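Local coordinates for tubulin-specific chaperone, putative (Trypanosoma brucei, PDB 4B6M), which probably binds alpha-tubulin as tubulin-binding cofactor B, a chaperone of which this chain is the CAP-Gly domain, at residues Tyr36-Gly47 / Phe59-Arg70; Thr5-Leu13 / Leu20-Arg28. All coordinates share one frame; numbering follows the deposited sequence.

Contact 1. Residues Tyr36-Gly47 / Phe59-Arg70; sequences YWVGVEFDEPVG and FQCQPNYGGFLR. With FMT (formic acid), chain F.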
loop_
_atom_site.group_PDB
_atom_site.type_symbol
_atom_site.label_atom_id
_atom_site.label_comp_id
_atom_site.label_asym_id
_atom_site.label_seq_id
_atom_site.Cartn_x
_atom_site.Cartn_y
_atom_site.Cartn_z
ATOM N N TYR A 36 -10.565 6.979 -4.707
ATOM C CA TYR A 36 -9.142 6.644 -4.912
ATOM C C TYR A 36 -8.576 5.706 -3.855
ATOM O O TYR A 36 -8.943 5.776 -2.685
ATOM C CB TYR A 36 -8.264 7.890 -4.958
ATOM C CG TYR A 36 -8.260 8.553 -6.307
ATOM C CD1 TYR A 36 -9.298 9.396 -6.691
ATOM C CD2 TYR A 36 -7.231 8.309 -7.209
ATOM C CE1 TYR A 36 -9.302 9.996 -7.943
ATOM C CE2 TYR A 36 -7.225 8.899 -8.463
ATOM C CZ TYR A 36 -8.258 9.737 -8.822
ATOM O OH TYR A 36 -8.231 10.323 -10.071
ATOM N N TRP A 37 -7.701 4.819 -4.317
ATOM C CA TRP A 37 -7.008 3.840 -3.464
ATOM C C TRP A 37 -5.521 3.907 -3.644
ATOM O O TRP A 37 -4.999 4.258 -4.712
ATOM C CB TRP A 37 -7.457 2.423 -3.822
ATOM C CG TRP A 37 -8.882 2.166 -3.422
ATOM C CD1 TRP A 37 -10.025 2.321 -4.204
ATOM C CD2 TRP A 37 -9.370 1.755 -2.106
ATOM N NE1 TRP A 37 -11.156 2.041 -3.469
ATOM C CE2 TRP A 37 -10.832 1.697 -2.205
ATOM C CE3 TRP A 37 -8.761 1.445 -0.890
ATOM C CZ2 TRP A 37 -11.620 1.323 -1.125
ATOM C CZ3 TRP A 37 -9.570 1.088 0.197
ATOM C CH2 TRP A 37 -10.967 1.009 0.065
ATOM N N VAL A 38 -4.806 3.517 -2.592
ATOM C CA VAL A 38 -3.356 3.439 -2.640
ATOM C C VAL A 38 -2.933 1.988 -2.409
ATOM O O VAL A 38 -3.288 1.367 -1.391
ATOM C CB VAL A 38 -2.724 4.364 -1.567
ATOM C CG1 VAL A 38 -1.202 4.354 -1.686
ATOM C CG2 VAL A 38 -3.249 5.803 -1.714
ATOM N N GLY A 39 -2.222 1.408 -3.372
ATOM C CA GLY A 39 -1.693 0.054 -3.197
ATOM C C GLY A 39 -0.340 0.151 -2.543
ATOM O O GLY A 39 0.523 0.831 -3.098
ATOM N N VAL A 40 -0.145 -0.517 -1.409
ATOM C CA VAL A 40 1.129 -0.440 -0.680
ATOM C C VAL A 40 1.747 -1.820 -0.559
ATOM O O VAL A 40 1.046 -2.798 -0.274
ATOM C CB VAL A 40 0.938 0.169 0.731
ATOM C CG1 VAL A 40 2.230 0.088 1.532
ATOM C CG2 VAL A 40 0.467 1.611 0.648
ATOM N N GLU A 41 3.062 -1.906 -0.777
ATOM C CA GLU A 41 3.796 -3.105 -0.416
ATOM C C GLU A 41 4.546 -2.829 0.878
ATOM O O GLU A 41 5.446 -1.967 0.941
ATOM C CB GLU A 41 4.776 -3.503 -1.513
ATOM C CG GLU A 41 5.580 -4.722 -1.133
ATOM C CD GLU A 41 6.542 -5.151 -2.224
ATOM O OE1 GLU A 41 6.553 -4.522 -3.308
ATOM O OE2 GLU A 41 7.287 -6.104 -1.973
ATOM N N PHE A 42 4.179 -3.560 1.918
ATOM C CA PHE A 42 4.807 -3.391 3.216
ATOM C C PHE A 42 6.147 -4.094 3.290
ATOM O O PHE A 42 6.400 -5.069 2.562
ATOM C CB PHE A 42 3.864 -3.870 4.317
ATOM C CG PHE A 42 2.595 -3.079 4.379
ATOM C CD1 PHE A 42 2.613 -1.804 4.927
ATOM C CD2 PHE A 42 1.401 -3.574 3.857
ATOM C CE1 PHE A 42 1.467 -1.033 4.968
ATOM C CE2 PHE A 42 0.236 -2.812 3.917
ATOM C CZ PHE A 42 0.274 -1.530 4.463
ATOM N N ASP A 43 7.005 -3.582 4.173
ATOM C CA ASP A 43 8.286 -4.204 4.406
ATOM C C ASP A 43 8.148 -5.528 5.139
ATOM O O ASP A 43 8.911 -6.469 4.874
ATOM C CB ASP A 43 9.176 -3.277 5.216
ATOM C CG ASP A 43 9.642 -2.065 4.438
ATOM O OD1 ASP A 43 9.229 -1.841 3.282
ATOM O OD2 ASP A 43 10.434 -1.286 5.016
ATOM N N GLU A 44 7.168 -5.596 6.038
ATOM C CA GLU A 44 6.888 -6.728 6.905
ATOM C C GLU A 44 5.530 -7.316 6.505
ATOM O O GLU A 44 4.733 -6.641 5.850
ATOM C CB GLU A 44 6.902 -6.262 8.366
ATOM C CG GLU A 44 8.250 -5.612 8.674
ATOM C CD GLU A 44 8.606 -5.443 10.149
ATOM O OE1 GLU A 44 7.958 -6.039 11.016
ATOM O OE2 GLU A 44 9.601 -4.732 10.413
ATOM N N PRO A 45 5.274 -8.568 6.875
ATOM C CA PRO A 45 4.045 -9.188 6.376
ATOM C C PRO A 45 2.794 -8.792 7.188
ATOM O O PRO A 45 2.121 -9.625 7.813
ATOM C CB PRO A 45 4.366 -10.689 6.420
ATOM C CG PRO A 45 5.426 -10.799 7.481
ATOM C CD PRO A 45 6.252 -9.561 7.346
ATOM N N VAL A 46 2.484 -7.491 7.107
ATOM C CA VAL A 46 1.396 -6.849 7.842
ATOM C C VAL A 46 0.267 -6.370 6.916
ATOM O O VAL A 46 -0.653 -5.659 7.342
ATOM C CB VAL A 46 1.917 -5.682 8.737
ATOM C CG1 VAL A 46 2.788 -6.222 9.884
ATOM C CG2 VAL A 46 2.606 -4.591 7.901
ATOM N N GLY A 47 0.351 -6.717 5.639
ATOM C CA GLY A 47 -0.705 -6.325 4.718
ATOM C C GLY A 47 -1.885 -7.272 4.827
ATOM O O GLY A 47 -1.701 -8.463 4.996
ATOM N N PHE A 59 -1.304 -4.775 -8.516
ATOM C CA PHE A 59 0.138 -4.575 -8.480
ATOM C C PHE A 59 0.856 -5.834 -8.039
ATOM O O PHE A 59 0.309 -6.660 -7.276
ATOM C CB PHE A 59 0.529 -3.345 -7.620
ATOM C CG PHE A 59 0.212 -3.476 -6.148
ATOM C CD1 PHE A 59 -1.032 -3.099 -5.677
ATOM C CD2 PHE A 59 1.188 -3.917 -5.243
ATOM C CE1 PHE A 59 -1.343 -3.199 -4.319
ATOM C CE2 PHE A 59 0.892 -4.016 -3.871
ATOM C CZ PHE A 59 -0.373 -3.648 -3.425
ATOM N N GLN A 60 2.083 -6.004 -8.536
ATOM C CA GLN A 60 2.926 -7.134 -8.181
ATOM C C GLN A 60 3.227 -7.073 -6.694
ATOM O O GLN A 60 3.635 -6.024 -6.200
ATOM C CB GLN A 60 4.224 -7.076 -8.984
ATOM C CG GLN A 60 5.098 -8.312 -8.875
ATOM C CD GLN A 60 6.292 -8.236 -9.800
ATOM O OE1 GLN A 60 7.049 -7.265 -9.772
ATOM N NE2 GLN A 60 6.464 -9.258 -10.633
ATOM N N CYS A 61 3.025 -8.188 -6.004
ATOM C CA CYS A 61 3.227 -8.268 -4.569
ATOM C C CYS A 61 3.056 -9.689 -4.077
ATOM O O CYS A 61 2.309 -10.478 -4.663
ATOM C CB CYS A 61 2.218 -7.361 -3.854
ATOM S SG CYS A 61 2.494 -7.122 -2.086
ATOM N N GLN A 62 3.742 -10.011 -2.999
ATOM C CA GLN A 62 3.656 -11.329 -2.435
ATOM C C GLN A 62 2.644 -11.401 -1.287
ATOM O O GLN A 62 2.331 -10.390 -0.661
ATOM C CB GLN A 62 5.059 -11.788 -2.082
ATOM C CG GLN A 62 5.922 -11.796 -3.344
ATOM C CD GLN A 62 7.386 -11.969 -3.057
ATOM O OE1 GLN A 62 7.793 -11.970 -1.901
ATOM N NE2 GLN A 62 8.189 -12.143 -4.106
ATOM N N PRO A 63 2.073 -12.587 -1.045
ATOM C CA PRO A 63 1.044 -12.699 -0.011
ATOM C C PRO A 63 1.470 -12.144 1.344
ATOM O O PRO A 63 2.618 -12.332 1.766
ATOM C CB PRO A 63 0.759 -14.214 0.065
ATOM C CG PRO A 63 1.099 -14.694 -1.311
ATOM C CD PRO A 63 2.321 -13.895 -1.692
ATOM N N ASN A 64 0.545 -11.420 1.974
ATOM C CA ASN A 64 0.722 -10.806 3.300
ATOM C C ASN A 64 1.497 -9.509 3.307
ATOM O O ASN A 64 1.679 -8.945 4.399
ATOM C CB ASN A 64 1.283 -11.782 4.329
ATOM C CG ASN A 64 0.442 -13.024 4.425
ATOM O OD1 ASN A 64 -0.738 -12.940 4.704
ATOM N ND2 ASN A 64 1.024 -14.172 4.095
ATOM N N TYR A 65 1.898 -9.037 2.124
ATOM C CA TYR A 65 2.651 -7.761 2.006
ATOM C C TYR A 65 1.890 -6.650 1.353
ATOM O O TYR A 65 2.416 -5.528 1.247
ATOM C CB TYR A 65 3.976 -7.935 1.235
ATOM C CG TYR A 65 4.899 -8.763 2.044
ATOM C CD1 TYR A 65 4.856 -10.149 1.941
ATOM C CD2 TYR A 65 5.781 -8.173 2.957
ATOM C CE1 TYR A 65 5.666 -10.938 2.745
ATOM C CE2 TYR A 65 6.590 -8.951 3.756
ATOM C CZ TYR A 65 6.537 -10.341 3.612
ATOM O OH TYR A 65 7.341 -11.111 4.407
ATOM N N GLY A 66 0.682 -6.949 0.886
ATOM C CA GLY A 66 -0.058 -5.988 0.083
ATOM C C GLY A 66 -1.232 -5.391 0.812
ATOM O O GLY A 66 -1.982 -6.079 1.522
ATOM N N GLY A 67 -1.403 -4.089 0.658
ATOM C CA GLY A 67 -2.639 -3.468 1.132
ATOM C C GLY A 67 -3.185 -2.489 0.135
ATOM O O GLY A 67 -2.434 -1.941 -0.668
ATOM N N PHE A 68 -4.502 -2.288 0.158
ATOM C CA PHE A 68 -5.119 -1.174 -0.547
ATOM C C PHE A 68 -5.700 -0.305 0.522
ATOM O O PHE A 68 -6.531 -0.770 1.317
ATOM C CB PHE A 68 -6.251 -1.622 -1.473
ATOM C CG PHE A 68 -5.785 -2.405 -2.651
ATOM C CD1 PHE A 68 -5.381 -1.774 -3.832
ATOM C CD2 PHE A 68 -5.735 -3.794 -2.577
ATOM C CE1 PHE A 68 -4.928 -2.514 -4.892
ATOM C CE2 PHE A 68 -5.280 -4.555 -3.651
ATOM C CZ PHE A 68 -4.890 -3.907 -4.822
ATOM N N LEU A 69 -5.236 0.928 0.566
ATOM C CA LEU A 69 -5.651 1.822 1.626
ATOM C C LEU A 69 -6.211 3.080 1.034
ATOM O O LEU A 69 -5.885 3.434 -0.078
ATOM C CB LEU A 69 -4.425 2.256 2.463
ATOM C CG LEU A 69 -3.626 1.274 3.335
ATOM C CD1 LEU A 69 -3.013 0.099 2.582
ATOM C CD2 LEU A 69 -2.499 2.012 4.031
ATOM N N ARG A 70 -7.050 3.777 1.787
ATOM C CA ARG A 70 -7.423 5.141 1.402
ATOM C C ARG A 70 -6.249 6.070 1.608
ATOM O O ARG A 70 -5.425 5.847 2.490
ATOM C CB ARG A 70 -8.615 5.625 2.222
ATOM C CG ARG A 70 -9.872 4.859 1.913
ATOM C CD ARG A 70 -10.315 5.043 0.481
ATOM N NE ARG A 70 -11.723 4.733 0.410
ATOM C CZ ARG A 70 -12.429 4.708 -0.700
ATOM N NH1 ARG A 70 -11.851 4.952 -1.864
ATOM N NH2 ARG A 70 -13.729 4.417 -0.620
HETATM C C FMT F . -8.328 0.500 4.696
HETATM O O1 FMT F . -8.439 1.486 3.942
HETATM O O2 FMT F . -7.848 0.531 5.860
HETATM O O HOH W 1 6.377 -6.004 -5.650
#

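Contact 2. Residues Thr5-Leu13 / Leu20-Arg28; sequences TIHVGDRCL and LGSVRFVGR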
loop_
_atom_site.group_PDB
_atom_site.type_symbol
_atom_site.label_atom_id
_atom_site.label_comp_id
_atom_site.label_asym_id
_atom_site.label_seq_id
_atom_site.Cartn_x
_atom_site.Cartn_y
_atom_site.Cartn_z
ATOM N N THR A 5 -0.098 14.968 -2.100
ATOM C CA THR A 5 -0.299 13.957 -3.175
ATOM C C THR A 5 0.647 12.765 -2.998
ATOM O O THR A 5 1.744 12.873 -2.455
ATOM C CB THR A 5 -0.213 14.572 -4.594
ATOM O OG1 THR A 5 -0.527 13.579 -5.580
ATOM C CG2 THR A 5 1.169 15.134 -4.876
ATOM N N ILE A 6 0.160 11.601 -3.409
ATOM C CA ILE A 6 0.863 10.319 -3.220
ATOM C C ILE A 6 1.271 9.756 -4.576
ATOM O O ILE A 6 0.444 9.659 -5.484
ATOM C CB ILE A 6 -0.052 9.304 -2.492
ATOM C CG1 ILE A 6 -0.459 9.848 -1.121
ATOM C CG2 ILE A 6 0.636 7.948 -2.358
ATOM C CD1 ILE A 6 -1.662 9.185 -0.493
ATOM N N HIS A 7 2.550 9.391 -4.726
ATOM C CA HIS A 7 3.053 8.868 -6.000
ATOM C C HIS A 7 3.616 7.484 -5.870
ATOM O O HIS A 7 4.197 7.141 -4.834
ATOM C CB HIS A 7 4.198 9.732 -6.538
ATOM C CG HIS A 7 3.843 11.180 -6.796
ATOM N ND1 HIS A 7 4.796 12.134 -6.913
ATOM C CD2 HIS A 7 2.616 11.820 -6.964
ATOM C CE1 HIS A 7 4.201 13.327 -7.142
ATOM N NE2 HIS A 7 2.866 13.130 -7.169
ATOM N N VAL A 8 3.497 6.678 -6.926
ATOM C CA VAL A 8 4.149 5.363 -6.934
ATOM C C VAL A 8 5.625 5.571 -6.652
ATOM O O VAL A 8 6.246 6.506 -7.195
ATOM C CB VAL A 8 3.978 4.530 -8.242
ATOM C CG1 VAL A 8 2.556 4.003 -8.385
ATOM C CG2 VAL A 8 4.428 5.282 -9.491
ATOM N N GLY A 9 6.168 4.727 -5.788
ATOM C CA GLY A 9 7.572 4.780 -5.418
ATOM C C GLY A 9 7.765 5.515 -4.104
ATOM O O GLY A 9 8.818 5.403 -3.487
ATOM N N ASP A 10 6.753 6.235 -3.648
ATOM C CA ASP A 10 6.867 6.927 -2.352
ATOM C C ASP A 10 7.043 5.948 -1.196
ATOM O O ASP A 10 6.445 4.867 -1.206
ATOM C CB ASP A 10 5.623 7.769 -2.052
ATOM C CG ASP A 10 5.620 9.080 -2.778
ATOM O OD1 ASP A 10 6.667 9.449 -3.359
ATOM O OD2 ASP A 10 4.560 9.735 -2.764
ATOM N N ARG A 11 7.842 6.318 -0.195
ATOM C CA ARG A 11 7.870 5.573 1.059
ATOM C C ARG A 11 6.829 6.122 2.013
ATOM O O ARG A 11 6.515 7.330 1.984
ATOM C CB ARG A 11 9.275 5.602 1.693
ATOM C CG ARG A 11 10.299 4.847 0.832
ATOM C CD ARG A 11 10.124 3.333 0.980
ATOM N NE ARG A 11 10.463 2.906 2.332
ATOM C CZ ARG A 11 10.360 1.663 2.787
ATOM N NH1 ARG A 11 9.879 0.703 1.995
ATOM N NH2 ARG A 11 10.702 1.384 4.047
ATOM N N CYS A 12 6.300 5.262 2.872
ATOM C CA CYS A 12 5.173 5.642 3.721
ATOM C C CYS A 12 5.067 4.884 5.029
ATOM O O CYS A 12 5.601 3.773 5.167
ATOM C CB CYS A 12 3.866 5.545 2.907
ATOM S SG CYS A 12 3.480 3.861 2.313
ATOM N N LEU A 13 4.375 5.497 5.985
ATOM C CA LEU A 13 3.890 4.823 7.168
ATOM C C LEU A 13 2.389 4.869 7.069
ATOM O O LEU A 13 1.814 5.939 6.817
ATOM C CB LEU A 13 4.300 5.550 8.456
ATOM C CG LEU A 13 5.748 5.469 8.937
ATOM C CD1 LEU A 13 5.911 6.354 10.181
ATOM C CD2 LEU A 13 6.182 4.049 9.241
ATOM N N LEU A 20 5.239 0.246 7.837
ATOM C CA LEU A 20 6.191 0.800 6.902
ATOM C C LEU A 20 6.097 0.173 5.506
ATOM O O LEU A 20 6.025 -1.043 5.390
ATOM C CB LEU A 20 7.573 0.514 7.479
ATOM C CG LEU A 20 8.750 1.044 6.716
ATOM C CD1 LEU A 20 8.609 2.540 6.520
ATOM C CD2 LEU A 20 9.997 0.714 7.559
ATOM N N GLY A 21 6.097 0.982 4.447
ATOM C CA GLY A 21 6.109 0.375 3.084
ATOM C C GLY A 21 6.370 1.304 1.910
ATOM O O GLY A 21 6.797 2.443 2.083
ATOM N N SER A 22 6.122 0.794 0.705
ATOM C CA SER A 22 6.337 1.533 -0.535
ATOM C C SER A 22 5.041 1.570 -1.303
ATOM O O SER A 22 4.378 0.533 -1.438
ATOM C CB SER A 22 7.382 0.814 -1.393
ATOM O OG SER A 22 8.642 0.821 -0.727
ATOM N N VAL A 23 4.697 2.746 -1.825
ATOM C CA VAL A 23 3.514 2.890 -2.678
ATOM C C VAL A 23 3.746 2.231 -4.045
ATOM O O VAL A 23 4.660 2.601 -4.790
ATOM C CB VAL A 23 3.149 4.372 -2.882
ATOM C CG1 VAL A 23 1.972 4.538 -3.839
ATOM C CG2 VAL A 23 2.835 5.011 -1.519
ATOM N N ARG A 24 2.890 1.263 -4.369
ATOM C CA ARG A 24 2.979 0.540 -5.638
ATOM C C ARG A 24 1.891 0.906 -6.652
ATOM O O ARG A 24 2.011 0.591 -7.829
ATOM C CB ARG A 24 2.892 -0.949 -5.365
ATOM C CG ARG A 24 4.015 -1.511 -4.528
ATOM C CD ARG A 24 5.370 -1.097 -5.053
ATOM N NE ARG A 24 6.411 -1.853 -4.370
ATOM C CZ ARG A 24 7.682 -1.465 -4.267
ATOM N NH1 ARG A 24 8.090 -0.319 -4.804
ATOM N NH2 ARG A 24 8.546 -2.230 -3.623
ATOM N N PHE A 25 0.846 1.593 -6.208
ATOM C CA PHE A 25 -0.318 1.875 -7.035
ATOM C C PHE A 25 -1.065 3.050 -6.422
ATOM O O PHE A 25 -1.170 3.130 -5.215
ATOM C CB PHE A 25 -1.250 0.655 -7.067
ATOM C CG PHE A 25 -2.578 0.918 -7.717
ATOM C CD1 PHE A 25 -2.697 0.923 -9.102
ATOM C CD2 PHE A 25 -3.715 1.175 -6.945
ATOM C CE1 PHE A 25 -3.921 1.179 -9.712
ATOM C CE2 PHE A 25 -4.937 1.437 -7.543
ATOM C CZ PHE A 25 -5.042 1.435 -8.936
ATOM N N VAL A 26 -1.565 3.940 -7.271
ATOM C CA VAL A 26 -2.514 4.984 -6.879
ATOM C C VAL A 26 -3.582 5.115 -7.962
ATOM O O VAL A 26 -3.266 5.339 -9.138
ATOM C CB VAL A 26 -1.821 6.363 -6.689
ATOM C CG1 VAL A 26 -2.827 7.402 -6.211
ATOM C CG2 VAL A 26 -0.631 6.262 -5.751
ATOM N N GLY A 27 -4.838 4.972 -7.589
ATOM C CA GLY A 27 -5.912 5.049 -8.573
ATOM C C GLY A 27 -7.226 4.507 -8.094
ATOM O O GLY A 27 -7.371 4.123 -6.932
ATOM N N ARG A 28 -8.193 4.471 -9.005
ATOM C CA ARG A 28 -9.522 3.972 -8.707
ATOM C C ARG A 28 -9.513 2.466 -8.893
ATOM O O ARG A 28 -8.758 1.957 -9.725
ATOM C CB ARG A 28 -10.533 4.580 -9.676
ATOM C CG ARG A 28 -10.512 6.090 -9.721
ATOM C CD ARG A 28 -11.409 6.648 -10.830
ATOM N NE ARG A 28 -11.881 7.988 -10.481
ATOM C CZ ARG A 28 -12.886 8.230 -9.641
ATOM N NH1 ARG A 28 -13.543 7.220 -9.080
ATOM N NH2 ARG A 28 -13.249 9.477 -9.369
HETATM O O HOH W 2 9.892 2.947 -2.460
#

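Contact 1. Residues Tyr36-Gly47 / Phe59-Arg70
Two antiparallel strands of the CAP-Gly sheet meet here, V38 pairing with L69 and V40 with G67 through two backbone hydrogen bonds each. F42 N, bound to Y65 O, prolongs the pattern. At one end R70 folds back over W37. A bend at chi2 (-63°) lays its guanidinium flat on the indole, planes 13° apart and centres 4.0 Å apart, with CD above the six-membered ring in a CH-pi contact. R70 NH1 also donates to Y36 O at 3.1 Å, within the guanidinium plane but from above the carbonyl plane. R70 NH2 donates to P34 O, and W37 NE1 to K33 O, so the stacked pair is tied to the same loop. R70 N makes a weak hydrogen bond to formate O1 (3.4 Å). On the face of V38 and V40, L69 CD1 reaches F42 CZ at 4.1 Å. On the other face F59 CE1 lies 3.5 Å from G39 CA, the ring packing directly on the glycine backbone. A water links E41 OE1 to Q60 O; E41 OE1 also forms a salt bridge with R24. At the far end P45 CB sits over the Y65 ring, 3.6 Å from Y65 CZ, and G47 N donates to N64 O at 2.9 Å. G47 begins GKGDG, which by sequence corresponds to the GKNDG signature of CAP-Gly domains.

Contact 2. Residues Thr5-Leu13 / Leu20-Arg28
I6 CG2 packs against V23 CG2 at 3.8 Å, the two side chains crossing at about a right angle, and the same methyl of I6 meets V26 CG2. V23 CG2 continues the apolar patch to C12 SG, 4.1 Å away. V23 is turned (chi1 176°) with CG1 trans to N, which puts CG1 near V8 CA and CG2 near I6, D10 and C12. At the opposite end of the strand pair, L13 CD2 touches L20 CD1.

Around this centre the type II turn H7-D10 brings the chain back onto strand 20-26. G9, whose backbone angles suit glycine, donates through N to V23 O at 2.8 Å, and V23 N answers to D10 O in a nearly straight bond (173° at the hydrogen). D10 N closes the turn on H7 O, and D10 OD2 accepts from H7 N, which approaches from above the carboxylate plane. Beyond it C12 and G21 exchange two backbone hydrogen bonds as an antiparallel pair.

The polar edge belongs to R11. Bent at chi2 and chi3, it curls over its partner strand: G21 O lies 3.2 Å above the guanidinium plane, while R11 NH1 donates to S22 OG at 3.0 Å, close to that plane. S22 OG also meets a water held by G9 O. R11 NH2 forms a salt bridge with D43, and NE donates to F79 O. Both hairpin strands are interior to the five-stranded antiparallel sheet: 74-76 flanks 11-14, and 36-42 flanks 19-26.

Overall arrangement
The two contacts illustrate how a small sheet is assembled from successive strand pairs: they follow one another along the chain, 5-28 first, and their centres lie about 9 Å apart. Strands 20-26 and 36-42 are the seam. G39 O and R24 N, 2.7 Å apart, probably hydrogen-bond at a classic beta bulge in which R24 and F25 both face G39; W37 N and G27 O, also 2.7 Å apart, probably bond farther along. Side chains cross the seam too, F59 CD2 packing 3.4 Å from R24 CB and F42 CD1 3.5 Å from L20 O. The formate at contact 1 probably comes from the crystallisation liquor. The loop beginning at G47, which in CAP-Gly relatives contributes to binding acidic tubulin tails, leaves from contact 1.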